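PDB 6LKK: ABC transporter, solute-binding protein from Staphylococcus aureus, which binds glucose 6-phosphate through a solute-binding-protein fold and probably acts as the extracellular sensor that passes this signal to a two-component system. Local coordinates for residues 99-104 and 202-207; 242-247 and 257-262; 176-181 and 198-203. All blocks are in the same frame, centred on the assembly; numbering follows the deposited sequence.

Contact 1 of 3, residues 99-104 and 202-207; sequences PTVIVV and VSIVYP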
loop_
_atom_site.group_PDB
_atom_site.type_symbol
_atom_site.label_atom_id
_atom_site.label_comp_id
_atom_site.label_asym_id
_atom_site.label_seq_id
_atom_site.Cartn_x
_atom_site.Cartn_y
_atom_site.Cartn_z
ATOM N N PRO A 99 1.554 -2.932 -6.281
ATOM C CA PRO A 99 1.478 -4.388 -6.147
ATOM C C PRO A 99 1.925 -4.828 -4.763
ATOM O O PRO A 99 2.907 -4.322 -4.216
ATOM C CB PRO A 99 2.433 -4.900 -7.233
ATOM C CG PRO A 99 2.573 -3.774 -8.190
ATOM C CD PRO A 99 2.455 -2.528 -7.374
ATOM N N THR A 100 1.181 -5.766 -4.189
ATOM C CA THR A 100 1.685 -6.510 -3.051
ATOM C C THR A 100 2.596 -7.620 -3.560
ATOM O O THR A 100 2.439 -8.109 -4.682
ATOM C CB THR A 100 0.538 -7.084 -2.219
ATOM O OG1 THR A 100 -0.251 -7.968 -3.022
ATOM C CG2 THR A 100 -0.344 -5.964 -1.689
ATOM N N VAL A 101 3.585 -7.989 -2.746
ATOM C CA VAL A 101 4.617 -8.920 -3.179
ATOM C C VAL A 101 5.017 -9.829 -2.028
ATOM O O VAL A 101 4.773 -9.538 -0.855
ATOM C CB VAL A 101 5.875 -8.199 -3.717
ATOM C CG1 VAL A 101 5.522 -7.282 -4.881
ATOM C CG2 VAL A 101 6.568 -7.415 -2.611
ATOM N N ILE A 102 5.633 -10.943 -2.390
ATOM C CA ILE A 102 6.402 -11.758 -1.461
ATOM C C ILE A 102 7.853 -11.319 -1.559
ATOM O O ILE A 102 8.380 -11.122 -2.660
ATOM C CB ILE A 102 6.254 -13.255 -1.784
ATOM C CG1 ILE A 102 4.807 -13.706 -1.602
ATOM C CG2 ILE A 102 7.192 -14.092 -0.909
ATOM C CD1 ILE A 102 4.521 -15.075 -2.179
ATOM N N VAL A 103 8.506 -11.155 -0.415
ATOM C CA VAL A 103 9.934 -10.871 -0.373
ATOM C C VAL A 103 10.645 -12.082 0.210
ATOM O O VAL A 103 10.182 -12.680 1.187
ATOM C CB VAL A 103 10.252 -9.594 0.428
ATOM C CG1 VAL A 103 9.787 -8.369 -0.354
ATOM C CG2 VAL A 103 9.618 -9.641 1.811
ATOM N N VAL A 104 11.760 -12.450 -0.411
ATOM C CA VAL A 104 12.528 -13.634 -0.052
ATOM C C VAL A 104 13.957 -13.203 0.231
ATOM O O VAL A 104 14.517 -12.378 -0.497
ATOM C CB VAL A 104 12.490 -14.686 -1.180
ATOM C CG1 VAL A 104 13.318 -15.911 -0.804
ATOM C CG2 VAL A 104 11.054 -15.075 -1.497
ATOM N N VAL A 202 17.571 -9.449 -1.016
ATOM C CA VAL A 202 16.116 -9.470 -1.109
ATOM C C VAL A 202 15.723 -9.774 -2.547
ATOM O O VAL A 202 16.177 -9.096 -3.478
ATOM C CB VAL A 202 15.503 -8.130 -0.654
ATOM C CG1 VAL A 202 14.016 -8.055 -1.007
ATOM C CG2 VAL A 202 15.691 -7.943 0.843
ATOM N N SER A 203 14.875 -10.784 -2.722
ATOM C CA SER A 203 14.244 -11.082 -3.999
ATOM C C SER A 203 12.765 -10.726 -3.925
ATOM O O SER A 203 12.103 -10.981 -2.913
ATOM C CB SER A 203 14.401 -12.560 -4.370
ATOM O OG SER A 203 15.748 -12.869 -4.681
ATOM N N ILE A 204 12.251 -10.144 -5.003
ATOM C CA ILE A 204 10.858 -9.721 -5.089
ATOM C C ILE A 204 10.109 -10.749 -5.923
ATOM O O ILE A 204 10.498 -11.041 -7.061
ATOM C CB ILE A 204 10.742 -8.312 -5.691
ATOM C CG1 ILE A 204 11.551 -7.321 -4.842
ATOM C CG2 ILE A 204 9.284 -7.881 -5.774
ATOM C CD1 ILE A 204 11.691 -5.942 -5.448
ATOM N N VAL A 205 9.044 -11.308 -5.354
ATOM C CA VAL A 205 8.268 -12.369 -5.986
ATOM C C VAL A 205 6.831 -11.894 -6.129
ATOM O O VAL A 205 6.189 -11.514 -5.139
ATOM C CB VAL A 205 8.335 -13.680 -5.186
ATOM C CG1 VAL A 205 7.383 -14.723 -5.769
ATOM C CG2 VAL A 205 9.758 -14.216 -5.169
ATOM N N TYR A 206 6.325 -11.923 -7.358
ATOM C CA TYR A 206 4.926 -11.645 -7.622
ATOM C C TYR A 206 4.185 -12.972 -7.668
ATOM O O TYR A 206 4.363 -13.735 -8.631
ATOM C CB TYR A 206 4.774 -10.891 -8.941
ATOM C CG TYR A 206 5.526 -9.574 -8.956
ATOM C CD1 TYR A 206 6.864 -9.514 -9.332
ATOM C CD2 TYR A 206 4.901 -8.393 -8.576
ATOM C CE1 TYR A 206 7.556 -8.312 -9.333
ATOM C CE2 TYR A 206 5.587 -7.189 -8.574
ATOM C CZ TYR A 206 6.911 -7.154 -8.958
ATOM O OH TYR A 206 7.599 -5.960 -8.965
ATOM N N PRO A 207 3.369 -13.306 -6.665
ATOM C CA PRO A 207 2.861 -14.683 -6.558
ATOM C C PRO A 207 2.105 -15.126 -7.803
ATOM O O PRO A 207 1.197 -14.441 -8.280
ATOM C CB PRO A 207 1.948 -14.639 -5.323
ATOM C CG PRO A 207 1.789 -13.200 -4.963
ATOM C CD PRO A 207 2.950 -12.466 -5.533
#

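Contact 2 of 3, residues 242-247 and 257-262; sequences VQQRLV and KDVSEQ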
loop_
_atom_site.group_PDB
_atom_site.type_symbol
_atom_site.label_atom_id
_atom_site.label_comp_id
_atom_site.label_asym_id
_atom_site.label_seq_id
_atom_site.Cartn_x
_atom_site.Cartn_y
_atom_site.Cartn_z
ATOM N N VAL A 242 4.501 15.477 -11.315
ATOM C CA VAL A 242 4.859 14.866 -10.040
ATOM C C VAL A 242 4.773 13.346 -10.133
ATOM O O VAL A 242 5.653 12.631 -9.640
ATOM C CB VAL A 242 3.967 15.425 -8.917
ATOM C CG1 VAL A 242 4.189 14.673 -7.614
ATOM C CG2 VAL A 242 4.243 16.909 -8.729
ATOM N N GLN A 243 3.717 12.829 -10.766
ATOM C CA GLN A 243 3.616 11.387 -10.974
ATOM C C GLN A 243 4.798 10.875 -11.790
ATOM O O GLN A 243 5.342 9.801 -11.506
ATOM C CB GLN A 243 2.296 11.054 -11.668
ATOM C CG GLN A 243 1.062 11.260 -10.798
ATOM C CD GLN A 243 0.665 10.018 -10.024
ATOM O OE1 GLN A 243 0.663 8.910 -10.562
ATOM N NE2 GLN A 243 0.319 10.198 -8.753
ATOM N N GLN A 244 5.207 11.637 -12.806
ATOM C CA GLN A 244 6.359 11.255 -13.618
ATOM C C GLN A 244 7.629 11.211 -12.777
ATOM O O GLN A 244 8.477 10.328 -12.965
ATOM C CB GLN A 244 6.506 12.236 -14.782
ATOM C CG GLN A 244 7.649 11.940 -15.738
ATOM C CD GLN A 244 7.389 10.733 -16.624
ATOM O OE1 GLN A 244 6.249 10.432 -16.968
ATOM N NE2 GLN A 244 8.453 10.039 -17.001
ATOM N N ARG A 245 7.775 12.152 -11.839
ATOM C CA ARG A 245 8.935 12.148 -10.953
ATOM C C ARG A 245 8.947 10.910 -10.066
ATOM O O ARG A 245 10.006 10.321 -9.825
ATOM C CB ARG A 245 8.947 13.412 -10.094
ATOM C CG ARG A 245 9.503 14.651 -10.778
ATOM C CD ARG A 245 9.436 15.845 -9.839
ATOM N NE ARG A 245 8.547 16.888 -10.345
ATOM C CZ ARG A 245 7.895 17.763 -9.582
ATOM N NH1 ARG A 245 8.010 17.729 -8.260
ATOM N NH2 ARG A 245 7.114 18.672 -10.148
ATOM N N LEU A 246 7.780 10.507 -9.555
ATOM C CA LEU A 246 7.716 9.318 -8.712
ATOM C C LEU A 246 8.051 8.062 -9.506
ATOM O O LEU A 246 8.725 7.160 -8.999
ATOM C CB LEU A 246 6.331 9.203 -8.076
ATOM C CG LEU A 246 5.993 10.269 -7.032
ATOM C CD1 LEU A 246 4.521 10.216 -6.656
ATOM C CD2 LEU A 246 6.864 10.089 -5.794
ATOM N N VAL A 247 7.585 7.984 -10.753
ATOM C CA VAL A 247 7.927 6.852 -11.609
ATOM C C VAL A 247 9.430 6.817 -11.860
ATOM O O VAL A 247 10.084 5.780 -11.698
ATOM C CB VAL A 247 7.134 6.927 -12.927
ATOM C CG1 VAL A 247 7.645 5.911 -13.939
ATOM C CG2 VAL A 247 5.654 6.705 -12.663
ATOM N N LYS A 257 -2.656 8.111 -17.271
ATOM C CA LYS A 257 -2.409 7.584 -18.611
ATOM C C LYS A 257 -1.197 8.231 -19.266
ATOM O O LYS A 257 -0.519 7.590 -20.078
ATOM C CB LYS A 257 -3.632 7.813 -19.501
ATOM C CG LYS A 257 -4.909 7.118 -19.068
ATOM C CD LYS A 257 -6.110 7.780 -19.734
ATOM C CE LYS A 257 -7.116 6.772 -20.255
ATOM N NZ LYS A 257 -8.292 7.459 -20.864
ATOM N N ASP A 258 -0.919 9.497 -18.950
ATOM C CA ASP A 258 0.095 10.279 -19.649
ATOM C C ASP A 258 1.430 10.289 -18.914
ATOM O O ASP A 258 2.192 11.257 -19.020
ATOM C CB ASP A 258 -0.398 11.710 -19.875
ATOM C CG ASP A 258 -0.795 12.408 -18.587
ATOM O OD1 ASP A 258 -0.696 11.786 -17.511
ATOM O OD2 ASP A 258 -1.217 13.583 -18.652
ATOM N N VAL A 259 1.733 9.221 -18.182
ATOM C CA VAL A 259 2.970 9.106 -17.423
ATOM C C VAL A 259 3.650 7.797 -17.798
ATOM O O VAL A 259 2.985 6.774 -18.000
ATOM C CB VAL A 259 2.710 9.180 -15.904
ATOM C CG1 VAL A 259 3.967 8.833 -15.112
ATOM C CG2 VAL A 259 2.214 10.568 -15.532
ATOM N N SER A 260 4.979 7.834 -17.876
ATOM C CA SER A 260 5.752 6.667 -18.272
ATOM C C SER A 260 5.467 5.477 -17.366
ATOM O O SER A 260 5.075 5.623 -16.204
ATOM C CB SER A 260 7.249 6.976 -18.222
ATOM O OG SER A 260 7.590 8.025 -19.102
ATOM N N GLU A 261 5.673 4.287 -17.923
ATOM C CA GLU A 261 5.804 3.059 -17.157
ATOM C C GLU A 261 7.287 2.734 -17.034
ATOM O O GLU A 261 8.011 2.735 -18.035
ATOM C CB GLU A 261 5.060 1.906 -17.830
ATOM C CG GLU A 261 3.561 2.115 -17.940
ATOM C CD GLU A 261 2.885 1.059 -18.797
ATOM O OE1 GLU A 261 3.564 0.098 -19.216
ATOM O OE2 GLU A 261 1.670 1.194 -19.057
ATOM N N GLN A 262 7.738 2.476 -15.811
ATOM C CA GLN A 262 9.135 2.171 -15.548
ATOM C C GLN A 262 9.203 1.057 -14.517
ATOM O O GLN A 262 8.547 1.136 -13.476
ATOM C CB GLN A 262 9.880 3.412 -15.045
ATOM C CG GLN A 262 11.379 3.242 -14.899
ATOM C CD GLN A 262 12.042 4.489 -14.349
ATOM O OE1 GLN A 262 12.008 5.551 -14.975
ATOM N NE2 GLN A 262 12.636 4.376 -13.168
HETATM O O HOH W 1 4.601 12.358 -18.112
#

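Contact 3 of 3, residues 176-181 and 198-203; sequences DVAKGK and KGYPVS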
loop_
_atom_site.group_PDB
_atom_site.type_symbol
_atom_site.label_atom_id
_atom_site.label_comp_id
_atom_site.label_asym_id
_atom_site.label_seq_id
_atom_site.Cartn_x
_atom_site.Cartn_y
_atom_site.Cartn_z
ATOM N N ASP A 176 13.003 -7.407 8.659
ATOM C CA ASP A 176 13.466 -8.660 9.245
ATOM C C ASP A 176 13.785 -9.700 8.179
ATOM O O ASP A 176 14.680 -10.526 8.378
ATOM C CB ASP A 176 12.423 -9.191 10.229
ATOM C CG ASP A 176 12.420 -8.425 11.540
ATOM O OD1 ASP A 176 13.318 -7.580 11.741
ATOM O OD2 ASP A 176 11.518 -8.666 12.370
ATOM N N VAL A 177 13.076 -9.685 7.048
ATOM C CA VAL A 177 13.466 -10.541 5.930
ATOM C C VAL A 177 14.813 -10.096 5.380
ATOM O O VAL A 177 15.723 -10.910 5.183
ATOM C CB VAL A 177 12.383 -10.533 4.835
ATOM C CG1 VAL A 177 12.874 -11.259 3.589
ATOM C CG2 VAL A 177 11.110 -11.190 5.339
ATOM N N ALA A 178 14.961 -8.794 5.125
ATOM C CA ALA A 178 16.202 -8.281 4.555
ATOM C C ALA A 178 17.391 -8.565 5.462
ATOM O O ALA A 178 18.495 -8.839 4.980
ATOM C CB ALA A 178 16.078 -6.780 4.294
ATOM N N LYS A 179 17.188 -8.500 6.777
ATOM C CA LYS A 179 18.262 -8.705 7.740
ATOM C C LYS A 179 18.453 -10.167 8.124
ATOM O O LYS A 179 19.301 -10.464 8.974
ATOM C CB LYS A 179 18.000 -7.867 8.995
ATOM C CG LYS A 179 18.177 -6.375 8.768
ATOM C CD LYS A 179 17.921 -5.579 10.032
ATOM C CE LYS A 179 18.140 -4.095 9.803
ATOM N NZ LYS A 179 17.913 -3.304 11.040
ATOM N N GLY A 180 17.695 -11.083 7.529
ATOM C CA GLY A 180 17.936 -12.498 7.706
ATOM C C GLY A 180 17.248 -13.139 8.887
ATOM O O GLY A 180 17.624 -14.254 9.266
ATOM N N LYS A 181 16.257 -12.478 9.485
ATOM C CA LYS A 181 15.518 -13.097 10.579
ATOM C C LYS A 181 14.432 -14.031 10.065
ATOM O O LYS A 181 14.040 -14.965 10.772
ATOM C CB LYS A 181 14.910 -12.021 11.480
ATOM C CG LYS A 181 14.200 -12.583 12.703
ATOM C CD LYS A 181 13.636 -11.480 13.580
ATOM C CE LYS A 181 12.983 -12.056 14.824
ATOM N NZ LYS A 181 12.343 -11.006 15.661
ATOM N N LYS A 198 19.168 -0.890 -1.280
ATOM C CA LYS A 198 20.213 -0.692 -0.283
ATOM C C LYS A 198 21.195 -1.857 -0.235
ATOM O O LYS A 198 22.066 -1.883 0.640
ATOM C CB LYS A 198 19.596 -0.475 1.103
ATOM C CG LYS A 198 18.894 0.870 1.277
ATOM C CD LYS A 198 18.448 1.102 2.721
ATOM C CE LYS A 198 17.353 0.131 3.149
ATOM N NZ LYS A 198 16.904 0.352 4.555
ATOM N N GLY A 199 21.074 -2.816 -1.149
ATOM C CA GLY A 199 22.022 -3.905 -1.246
ATOM C C GLY A 199 21.697 -5.127 -0.421
ATOM O O GLY A 199 22.508 -6.062 -0.389
ATOM N N TYR A 200 20.542 -5.164 0.234
ATOM C CA TYR A 200 20.208 -6.313 1.054
ATOM C C TYR A 200 19.837 -7.500 0.164
ATOM O O TYR A 200 19.368 -7.317 -0.964
ATOM C CB TYR A 200 19.063 -5.980 2.002
ATOM C CG TYR A 200 19.481 -5.034 3.101
ATOM C CD1 TYR A 200 19.532 -3.665 2.879
ATOM C CD2 TYR A 200 19.845 -5.512 4.355
ATOM C CE1 TYR A 200 19.923 -2.796 3.876
ATOM C CE2 TYR A 200 20.235 -4.647 5.359
ATOM C CZ TYR A 200 20.273 -3.292 5.113
ATOM O OH TYR A 200 20.662 -2.420 6.105
ATOM N N PRO A 201 20.062 -8.731 0.641
ATOM C CA PRO A 201 19.770 -9.941 -0.158
ATOM C C PRO A 201 18.274 -10.243 -0.208
ATOM O O PRO A 201 17.755 -11.149 0.436
ATOM C CB PRO A 201 20.557 -11.024 0.583
ATOM C CG PRO A 201 20.578 -10.557 1.998
ATOM C CD PRO A 201 20.668 -9.062 1.943
ATOM N N VAL A 202 17.571 -9.449 -1.016
ATOM C CA VAL A 202 16.116 -9.470 -1.109
ATOM C C VAL A 202 15.723 -9.774 -2.547
ATOM O O VAL A 202 16.177 -9.096 -3.478
ATOM C CB VAL A 202 15.503 -8.130 -0.654
ATOM C CG1 VAL A 202 14.016 -8.055 -1.007
ATOM C CG2 VAL A 202 15.691 -7.943 0.843
ATOM N N SER A 203 14.875 -10.784 -2.722
ATOM C CA SER A 203 14.244 -11.082 -3.999
ATOM C C SER A 203 12.765 -10.726 -3.925
ATOM O O SER A 203 12.103 -10.981 -2.913
ATOM C CB SER A 203 14.401 -12.560 -4.370
ATOM O OG SER A 203 15.748 -12.869 -4.681
#

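Contact 1 of 3, residues 99-104 and 202-207
Tyr206 turns its CB away from strand 92-105, yet its ring still reaches it. With CG anti to the carbonyl carbon (chi1 -59°), the ring runs alongside Val101, whose side chain points the same way. CD2 lies 3.9 Å from Val101 CG1, and one atom further out CE2 approaches that same methyl to 3.7 Å. CE2 also meets Pro99 CB, which sits at the ring edge, near its plane, at 4.1 Å. At the tip, OH leaves the apolar surface and hydrogen bonds to OE2 of Glu189 and to the backbone N of Glu268, so the phenol suits a place greasy along one side and polar at its end.

The two backbones run antiparallel, at 155° between strand directions, within the mixed sheet of a periplasmic-binding-protein fold. Ile102–Val205 and Val104–Ser203 are hydrogen-bonded pairs with two bonds each. Ile102 O accepts Val205 N at 2.8 Å nearly along the C=O axis, and Ser203 N points at Val104 O almost straight (172°). Between them, Val103–Ile204 is a non-hydrogen-bonded pair, where Val103 CA approaches Ser203 O at 3.3 Å. Beta-branched residues fit these extended backbones. The side chains of Ile204 and Val101 cross obliquely, with CG2 of Ile204 3.9 Å from CG1 of Val101, and Val101, Val103 and Ile204 all rest on Ala192 of helix 189-197. The other face carries Ile102, Val104, Ser203 and Val205: Val104 CG2 touches Val205 CG2 at 4.0 Å, and Ile102 CD1 reaches Pro207 CB, just past the strand end. Thr100, whose OG1 bonds to Met212 O, has its side chain about 5 Å from the bound glucose 6-phosphate.

Contact 2 of 3, residues 242-247 and 257-262
Hydrogen bonding here centres on the amide of Gln244, which holds Ser260 by two bonds. CG is anti to the backbone N (chi1 -178°) and the chain bends at chi2, bringing the amide against the opposite backbone. OE1 accepts Ser260 N at 3.0 Å in a nearly straight bond (171°), in the carbonyl plane and on a lone pair. From the other end of the amide, NE2 donates to Ser260 OG at 3.0 Å, with the hydroxyl close to the amide plane. A glutamine suits the site because it offers an acceptor and a donor side by side, and bonding at both ends fixes which way the amide is turned. One water adds a bridge, donating to Gln244 OE1 and to Asp258 O, each at 2.8 Å. The amides of Gln243 and Gln262 bond beyond these segments, to Ser254 and Phe95 and to Asp251 respectively.

Helix 240-250 is thus tied to the irregular chain that follows short strand 253-254, and residues 257-262 run alongside the helix in roughly the same N-to-C sense.

Apolar contacts lie beside the polar pair. The side chains of Val247 and Val259 pass in opposite directions, CG2 of the first 3.7 Å from CG1 of the second, and Val259 CG2 touches Gln243 CB at 3.9 Å. Val247 CG1 touches Gln262 CB at 3.5 Å and also the carbonyl O of Ser260; the branched side chain thus puts CG2 against Val259 and CG1 against Gln262.

Contact 3 of 3, residues 176-181 and 198-203
The last turn of helix 170-178 closes in a Schellman motif, with Lys181 N bonded to Asp176 O at 2.7 Å and Gly180 at positive phi, and it meets a chain that has itself just left a helix through a second Schellman glycine, Gly199, before Pro201 centres an inverse gamma turn.

No hydrogen bond joins the segments; the contact is made around Ala178. Its methyl lies 3.8 Å from Tyr200 CB and 3.7 Å from Val202 CG2, the branch placed anti to the carbonyl carbon. A small side chain lets the two backbones come close, to 5.7 Å between the CA atoms of Ala178 and Tyr200. Ala178 O sits at the edge of the Tyr200 ring, 3.6 Å from CD2, and also meets Pro201 CD at 3.7 Å. Lys179 brings CG obliquely near the ring, while its NZ forms a salt bridge with Glu175. Glycine suits both turns, since at these angles a side chain would collide with the carbonyl O before it.

Trp195 of helix 189-197 touches Ala178 and stacks edge-to-face with Tyr200, while Val177 rests on Val103 of strand 92-105, so the end of helix 170-178 lies beside helix 189-197 on the sheet face that carries Val103.

How the contacts relate
Contacts 1 and 3 belong to one neighbourhood: they share Val202 and Ser203 at the start of strand 202-205, and Val177 CG1 of contact 3 packs against the backbone of Val103 and Val104. Contact 1 is the buried one, held by regular backbone pairing and beta-branched side chains. Contact 3, further from the chain's centre, is partly buried and relies on van der Waals packing between the end of helix 170-178 and the chain leading into strand 202-205. Contact 2, about 22 Å from contact 1, centre to centre, is also partly buried but uses side-chain amide and water bonds to fasten irregular chain. It is still tied to contact 1 indirectly, since strand 253-254, between its segments, pairs with strand 92-105.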